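Local coordinates for purine nucleoside phosphorylase (Thermus thermophilus, PDB 6TK9), which catalyses the reversible phosphorolysis of purine nucleosides such as inosine and guanosine, releasing the free base and ribose 1-phosphate, at the interface of chains A and B. Numbering follows the deposited sequence. Chains: chain A/B, Purine nucleoside phosphorylase.

Contact 1: the interface of chains A and B. Residues chain A 188-191; chain B 131, 138, 140-141, 153, 155, 217.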
ATOM      1  N   GLY A 188      21.378  -9.197  -5.053  1.00 39.83           N
ATOM      2  CA  GLY A 188      22.539  -9.382  -4.167  1.00 38.46           C
ATOM      3  C   GLY A 188      23.817  -8.917  -4.852  1.00 37.33           C
ATOM      4  O   GLY A 188      23.752  -8.199  -5.853  1.00 37.64           O
ATOM      5  N   PRO A 189      25.015  -9.298  -4.348  1.00 35.90           N
ATOM      6  CA  PRO A 189      25.169 -10.216  -3.210  1.00 34.33           C
ATOM      7  C   PRO A 189      25.078  -9.625  -1.793  1.00 35.24           C
ATOM      8  O   PRO A 189      25.087 -10.390  -0.860  1.00 30.42           O
ATOM      9  CB  PRO A 189      26.623 -10.666  -3.373  1.00 33.91           C
ATOM     10  CG  PRO A 189      27.304  -9.441  -3.903  1.00 31.75           C
ATOM     11  CD  PRO A 189      26.312  -8.855  -4.885  1.00 32.83           C
ATOM     12  N   SER A 190      25.060  -8.297  -1.648  1.00 35.30           N
ATOM     13  CA  SER A 190      24.759  -7.637  -0.352  1.00 34.28           C
ATOM     14  C   SER A 190      23.361  -8.068   0.038  1.00 34.30           C
ATOM     15  O   SER A 190      22.540  -8.190  -0.870  1.00 44.06           O
ATOM     16  CB  SER A 190      24.849  -6.144  -0.425  1.00 33.09           C
ATOM     17  OG  SER A 190      23.989  -5.636  -1.428  1.00 32.05           O
ATOM     18  N   PHE A 191      23.113  -8.339   1.313  1.00 34.71           N
ATOM     19  CA  PHE A 191      21.748  -8.642   1.809  1.00 35.26           C
ATOM     20  C   PHE A 191      20.927  -7.341   1.714  1.00 34.81           C
ATOM     21  O   PHE A 191      21.497  -6.265   1.561  1.00 34.82           O
ATOM     22  CB  PHE A 191      21.783  -9.282   3.205  1.00 34.72           C
ATOM     23  CG  PHE A 191      22.182 -10.742   3.255  1.00 36.32           C
ATOM     24  CD1 PHE A 191      21.400 -11.721   2.658  1.00 35.21           C
ATOM     25  CD2 PHE A 191      23.340 -11.148   3.924  1.00 41.00           C
ATOM     26  CE1 PHE A 191      21.761 -13.061   2.728  1.00 37.22           C
ATOM     27  CE2 PHE A 191      23.706 -12.487   3.985  1.00 36.81           C
ATOM     28  CZ  PHE A 191      22.919 -13.439   3.380  1.00 37.52           C
TER
ATOM     29  N   TYR B 131      18.473   3.103   3.241  1.00 35.42           N
ATOM     30  CA  TYR B 131      18.480   3.317   1.780  1.00 35.81           C
ATOM     31  C   TYR B 131      17.553   2.300   1.137  1.00 36.62           C
ATOM     32  O   TYR B 131      17.235   1.302   1.795  1.00 34.38           O
ATOM     33  CB  TYR B 131      19.884   3.175   1.188  1.00 35.71           C
ATOM     34  CG  TYR B 131      20.469   1.789   1.188  1.00 35.22           C
ATOM     35  CD1 TYR B 131      20.161   0.871   0.198  1.00 37.65           C
ATOM     36  CD2 TYR B 131      21.401   1.414   2.144  1.00 37.48           C
ATOM     37  CE1 TYR B 131      20.721  -0.399   0.181  1.00 34.26           C
ATOM     38  CE2 TYR B 131      21.955   0.145   2.157  1.00 37.10           C
ATOM     39  CZ  TYR B 131      21.627  -0.759   1.162  1.00 37.04           C
ATOM     40  OH  TYR B 131      22.167  -2.011   1.192  1.00 43.05           O
ATOM     41  N   ASN B 138      24.518  -3.333  -8.449  1.00 38.53           N
ATOM     42  CA  ASN B 138      25.150  -3.602  -7.137  1.00 36.97           C
ATOM     43  C   ASN B 138      26.655  -3.607  -7.363  1.00 33.64           C
ATOM     44  O   ASN B 138      27.172  -4.322  -8.198  1.00 30.80           O
ATOM     45  CB  ASN B 138      24.580  -4.890  -6.541  1.00 35.48           C
ATOM     46  CG  ASN B 138      25.038  -5.127  -5.122  1.00 37.32           C
ATOM     47  OD1 ASN B 138      26.234  -5.318  -4.884  1.00 44.24           O
ATOM     48  ND2 ASN B 138      24.106  -5.099  -4.181  1.00 30.16           N
ATOM     49  N   LEU B 140      29.077  -4.975  -5.795  1.00 39.82           N
ATOM     50  CA  LEU B 140      29.775  -6.222  -5.366  1.00 38.48           C
ATOM     51  C   LEU B 140      29.504  -7.344  -6.365  1.00 38.01           C
ATOM     52  O   LEU B 140      29.958  -8.458  -6.093  1.00 39.26           O
ATOM     53  CB  LEU B 140      29.310  -6.669  -3.980  1.00 38.12           C
ATOM     54  CG  LEU B 140      29.275  -5.591  -2.898  1.00 41.60           C
ATOM     55  CD1 LEU B 140      28.893  -6.202  -1.554  1.00 38.91           C
ATOM     56  CD2 LEU B 140      30.615  -4.869  -2.810  1.00 43.24           C
ATOM     57  N   ARG B 141      28.735  -7.099  -7.426  1.00 37.56           N
ATOM     58  CA  ARG B 141      28.428  -8.152  -8.425  1.00 36.89           C
ATOM     59  C   ARG B 141      29.766  -8.549  -9.050  1.00 38.89           C
ATOM     60  O   ARG B 141      30.591  -7.653  -9.254  1.00 38.41           O
ATOM     61  CB  ARG B 141      27.415  -7.691  -9.476  1.00 36.27           C
ATOM     62  CG  ARG B 141      27.137  -8.748 -10.536  1.00 36.56           C
ATOM     63  CD  ARG B 141      25.759  -8.634 -11.143  1.00 37.24           C
ATOM     64  NE  ARG B 141      25.529  -9.622 -12.178  1.00 39.80           N
ATOM     65  CZ  ARG B 141      25.927  -9.536 -13.453  1.00 39.97           C
ATOM     66  NH1 ARG B 141      26.596  -8.490 -13.880  1.00 39.35           N
ATOM     67  NH2 ARG B 141      25.660 -10.508 -14.306  1.00 41.64           N
ATOM     68  N   PRO B 153      27.724  -9.287   2.491  1.00 40.60           N
ATOM     69  CA  PRO B 153      27.729  -8.365   3.627  1.00 40.60           C
ATOM     70  C   PRO B 153      26.307  -8.048   4.107  1.00 40.40           C
ATOM     71  O   PRO B 153      25.397  -7.967   3.307  1.00 41.43           O
ATOM     72  CB  PRO B 153      28.454  -7.104   3.132  1.00 38.76           C
ATOM     73  CG  PRO B 153      28.464  -7.204   1.619  1.00 41.54           C
ATOM     74  CD  PRO B 153      28.209  -8.656   1.251  1.00 42.88           C
ATOM     75  N   MET B 155      23.540  -5.644   5.550  1.00 39.32           N
ATOM     76  CA  MET B 155      23.286  -4.222   5.235  1.00 36.37           C
ATOM     77  C   MET B 155      22.348  -3.607   6.274  1.00 34.85           C
ATOM     78  O   MET B 155      22.000  -2.457   6.097  1.00 38.72           O
ATOM     79  CB  MET B 155      22.725  -4.115   3.818  1.00 35.50           C
ATOM     80  CG  MET B 155      23.770  -4.444   2.742  1.00 36.48           C
ATOM     81  SD  MET B 155      25.382  -3.585   2.923  1.00 39.48           S
ATOM     82  CE  MET B 155      24.812  -1.894   3.050  1.00 40.50           C
ATOM     83  N   ILE B 217      26.961   0.432   0.326  1.00 37.39           N
ATOM     84  CA  ILE B 217      27.160  -1.037   0.158  1.00 38.70           C
ATOM     85  C   ILE B 217      28.664  -1.367   0.126  1.00 41.93           C
ATOM     86  O   ILE B 217      29.073  -2.365   0.772  1.00 40.69           O
ATOM     87  CB  ILE B 217      26.448  -1.529  -1.111  1.00 36.06           C
ATOM     88  CG1 ILE B 217      24.927  -1.384  -0.977  1.00 36.43           C
ATOM     89  CG2 ILE B 217      26.865  -2.963  -1.435  1.00 35.74           C
ATOM     90  CD1 ILE B 217      24.181  -1.455  -2.291  1.00 33.93           C
TER

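Contact 2: the interface of chains A and B. Residues chain A 192-195, 238; chain B 130-132, 156, 182.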
ATOM      1  N   ALA A 192      19.606  -7.459   1.747  1.00 32.74           N
ATOM      2  CA  ALA A 192      18.654  -6.343   1.662  1.00 31.65           C
ATOM      3  C   ALA A 192      18.834  -5.427   2.878  1.00 31.97           C
ATOM      4  O   ALA A 192      19.090  -5.955   3.963  1.00 30.75           O
ATOM      5  CB  ALA A 192      17.262  -6.904   1.607  1.00 33.69           C
ATOM      6  N   SER A 193      18.700  -4.106   2.685  1.00 32.11           N
ATOM      7  CA  SER A 193      18.497  -3.119   3.775  1.00 34.10           C
ATOM      8  C   SER A 193      17.155  -3.425   4.445  1.00 36.45           C
ATOM      9  O   SER A 193      16.318  -4.142   3.831  1.00 35.84           O
ATOM     10  CB  SER A 193      18.511  -1.701   3.280  1.00 33.11           C
ATOM     11  OG  SER A 193      17.254  -1.367   2.681  1.00 36.72           O
ATOM     12  N   ARG A 194      16.946  -2.868   5.641  1.00 37.44           N
ATOM     13  CA  ARG A 194      15.647  -2.928   6.346  1.00 36.47           C
ATOM     14  C   ARG A 194      14.555  -2.439   5.382  1.00 37.43           C
ATOM     15  O   ARG A 194      13.576  -3.185   5.171  1.00 39.72           O
ATOM     16  CB  ARG A 194      15.719  -2.132   7.650  1.00 39.46           C
ATOM     17  CG  ARG A 194      16.589  -2.775   8.721  1.00 44.20           C
ATOM     18  CD  ARG A 194      16.329  -2.138  10.069  1.00 50.00           C
ATOM     19  NE  ARG A 194      17.295  -2.507  11.094  1.00 55.85           N
ATOM     20  CZ  ARG A 194      17.241  -3.595  11.856  1.00 57.29           C
ATOM     21  NH1 ARG A 194      16.263  -4.476  11.721  1.00 59.02           N
ATOM     22  NH2 ARG A 194      18.189  -3.808  12.749  1.00 59.39           N
ATOM     23  N   ALA A 195      14.747  -1.274   4.761  1.00 32.85           N
ATOM     24  CA  ALA A 195      13.748  -0.611   3.900  1.00 31.52           C
ATOM     25  C   ALA A 195      13.484  -1.463   2.658  1.00 35.21           C
ATOM     26  O   ALA A 195      12.308  -1.533   2.238  1.00 35.48           O
ATOM     27  CB  ALA A 195      14.222   0.766   3.532  1.00 34.34           C
ATOM     28  N   PRO A 238      12.470  -6.631   9.062  1.00 58.62           N
ATOM     29  CA  PRO A 238      13.255  -5.448   9.429  1.00 58.36           C
ATOM     30  C   PRO A 238      12.865  -4.719  10.724  1.00 63.79           C
ATOM     31  O   PRO A 238      13.521  -3.762  11.064  1.00 64.77           O
ATOM     32  CB  PRO A 238      12.996  -4.499   8.245  1.00 60.39           C
ATOM     33  CG  PRO A 238      11.616  -4.895   7.729  1.00 55.97           C
ATOM     34  CD  PRO A 238      11.558  -6.397   7.921  1.00 54.39           C
TER
ATOM     35  N   ASP B 130      18.412   4.903   6.431  1.00 39.07           N
ATOM     36  CA  ASP B 130      18.447   3.666   5.618  1.00 37.47           C
ATOM     37  C   ASP B 130      18.341   4.072   4.143  1.00 37.21           C
ATOM     38  O   ASP B 130      18.177   5.271   3.866  1.00 34.68           O
ATOM     39  CB  ASP B 130      17.352   2.696   6.072  1.00 38.05           C
ATOM     40  CG  ASP B 130      17.647   1.215   5.834  1.00 41.60           C
ATOM     41  OD1 ASP B 130      18.781   0.863   5.423  1.00 41.43           O
ATOM     42  OD2 ASP B 130      16.741   0.412   6.082  1.00 44.58           O
ATOM     43  N   TYR B 131      18.473   3.103   3.241  1.00 35.42           N
ATOM     44  CA  TYR B 131      18.480   3.317   1.780  1.00 35.81           C
ATOM     45  C   TYR B 131      17.553   2.300   1.137  1.00 36.62           C
ATOM     46  O   TYR B 131      17.235   1.302   1.795  1.00 34.38           O
ATOM     47  CB  TYR B 131      19.884   3.175   1.188  1.00 35.71           C
ATOM     48  CG  TYR B 131      20.469   1.789   1.188  1.00 35.22           C
ATOM     49  CD1 TYR B 131      20.161   0.871   0.198  1.00 37.65           C
ATOM     50  CD2 TYR B 131      21.401   1.414   2.144  1.00 37.48           C
ATOM     51  CE1 TYR B 131      20.721  -0.399   0.181  1.00 34.26           C
ATOM     52  CE2 TYR B 131      21.955   0.145   2.157  1.00 37.10           C
ATOM     53  CZ  TYR B 131      21.627  -0.759   1.162  1.00 37.04           C
ATOM     54  OH  TYR B 131      22.167  -2.011   1.192  1.00 43.05           O
ATOM     55  N   ILE B 132      17.161   2.584  -0.106  1.00 34.35           N
ATOM     56  CA  ILE B 132      16.533   1.618  -1.043  1.00 37.21           C
ATOM     57  C   ILE B 132      17.284   1.736  -2.380  1.00 37.39           C
ATOM     58  O   ILE B 132      17.458   2.860  -2.875  1.00 39.75           O
ATOM     59  CB  ILE B 132      15.020   1.909  -1.168  1.00 39.12           C
ATOM     60  CG1 ILE B 132      14.248   1.552   0.097  1.00 36.40           C
ATOM     61  CG2 ILE B 132      14.417   1.231  -2.392  1.00 40.76           C
ATOM     62  CD1 ILE B 132      12.868   2.149   0.112  1.00 40.52           C
ATOM     63  N   PHE B 156      22.019  -4.317   7.358  1.00 36.25           N
ATOM     64  CA  PHE B 156      21.332  -3.751   8.552  1.00 37.62           C
ATOM     65  C   PHE B 156      22.308  -2.808   9.250  1.00 38.21           C
ATOM     66  O   PHE B 156      23.510  -3.145   9.392  1.00 38.93           O
ATOM     67  CB  PHE B 156      20.867  -4.841   9.524  1.00 40.31           C
ATOM     68  CG  PHE B 156      19.604  -5.581   9.151  1.00 46.46           C
ATOM     69  CD1 PHE B 156      19.139  -5.631   7.835  1.00 50.25           C
ATOM     70  CD2 PHE B 156      18.876  -6.250  10.126  1.00 46.28           C
ATOM     71  CE1 PHE B 156      17.976  -6.321   7.511  1.00 43.29           C
ATOM     72  CE2 PHE B 156      17.707  -6.926   9.801  1.00 47.06           C
ATOM     73  CZ  PHE B 156      17.268  -6.970   8.495  1.00 47.16           C
ATOM     74  N   VAL B 182      14.632   7.759   4.601  1.00 34.38           N
ATOM     75  CA  VAL B 182      15.162   6.696   3.707  1.00 36.57           C
ATOM     76  C   VAL B 182      15.498   7.344   2.366  1.00 35.93           C
ATOM     77  O   VAL B 182      14.629   8.049   1.822  1.00 37.07           O
ATOM     78  CB  VAL B 182      14.133   5.572   3.546  1.00 37.30           C
ATOM     79  CG1 VAL B 182      14.627   4.495   2.606  1.00 37.77           C
ATOM     80  CG2 VAL B 182      13.736   4.994   4.888  1.00 35.76           C
TER

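Contact 1: the interface of chains A and B
A:Ser190 reaches across to B:Asn138 in a loop-to-loop patch between two copies of this phosphorylase-superfamily subunit. Chain A contributes the stretch A:Gly188 to A:Phe191, with a cis peptide bond before A:Pro189.

Hydrogen bonds cross the patch at A:Ser190 and at the residue after it. The amide nitrogen ND2 of B:Asn138 gives to the hydroxyl OG of A:Ser190 at 2.8 Å, and OG lies in the amide plane, only 5° out of it. The serine chi1 of 57° sets OG between its own backbone N and carbonyl carbon, turned to the amide tip. On the same amide group OD1 accepts the backbone N of B:Leu140 at 3.0 Å, a bond within chain B that fixes the flip of the amide and leaves ND2 to point at chain A. Further along, the backbone N of A:Phe191 gives to the carbonyl O of B:Pro153 at 3.1 Å.

The apolar contacts fall on both sides of the serine. The pyrrolidine of A:Pro189 rests its CG against CB of B:Leu140 at 3.4 Å, while its CD crosses the B:Asn138 amide near OD1. A:Ser190 CB meets CG of B:Met155 at 3.8 Å and, in a quite different direction, the CG2 branch of B:Ile217 at 3.9 Å. CD of B:Pro153 packs on A:Ser190 CA.

Contact 2: the interface of chains A and B
CB of A:Ala195 presses into an apolar corner of chain B, 3.5 Å from CG1 of B:Ile132 and 3.9 Å from the CG1 branch of B:Val182. Beside it lies a second apolar contact, where the side chain of A:Arg194 passes over B:Phe156 at about a right angle. Its CG stands over the centre of the phenyl face, 4.0 Å from the centroid. With chi1 at -70° CG is anti to the carbonyl carbon, and the extended chain beyond it carries the guanidinium out to the ring's rim, where CZ lies 3.6 Å from CD2. The guanidinium does not stack flat: its plane and the ring's are 36° apart. An alanine in place of A:Arg194 would probably leave the face of B:Phe156 without its aliphatic cover, and the ring freer to turn.

CB of A:Ser193 likewise sits on a ring, over one face of B:Tyr131 and offset toward its rim.

Outward from these contacts the polar groups take over. A:Ser193 OG gives to the carbonyl O of B:Tyr131 at 2.8 Å, tilted modestly from the carbonyl plane. The backbone N of A:Ala195 gives to the carboxylate oxygen OD2 of B:Asp130 at 2.9 Å, coming from above the carboxylate plane. This places the carboxylate at the N-terminal end of a helix, whose dipole would be expected to favour its negative charge. At the far rim A:Arg194 NH1 gives to the carbonyl O of A:Pro238 at 2.9 Å, a bent bond from well above the carbonyl plane, which would loosely anchor the guanidinium to its own chain.

In the fold, the start of helix 194-202 of chain A meets strand 130-133 of chain B, with strand 179-185 and the loop residue B:Phe156 flanking it.

Contact 1 and contact 2 are neighbouring parts of one A–B interface, the centres of their C-alpha atoms about 11 Å apart. Chain A runs from one directly into the other, since the loop through A:Phe191 continues at A:Ala192 into helix 194-202. On chain B, consecutive residues B:Met155 and B:Phe156 serve contact 1 and contact 2 respectively, and B:Tyr131 belongs to both. The interface as a whole is not an exact two-fold, so the same residues need not face each other on the two sides. Such pairing fits the six-copy deposited assembly, although the structure alone does not show which oligomer forms in solution.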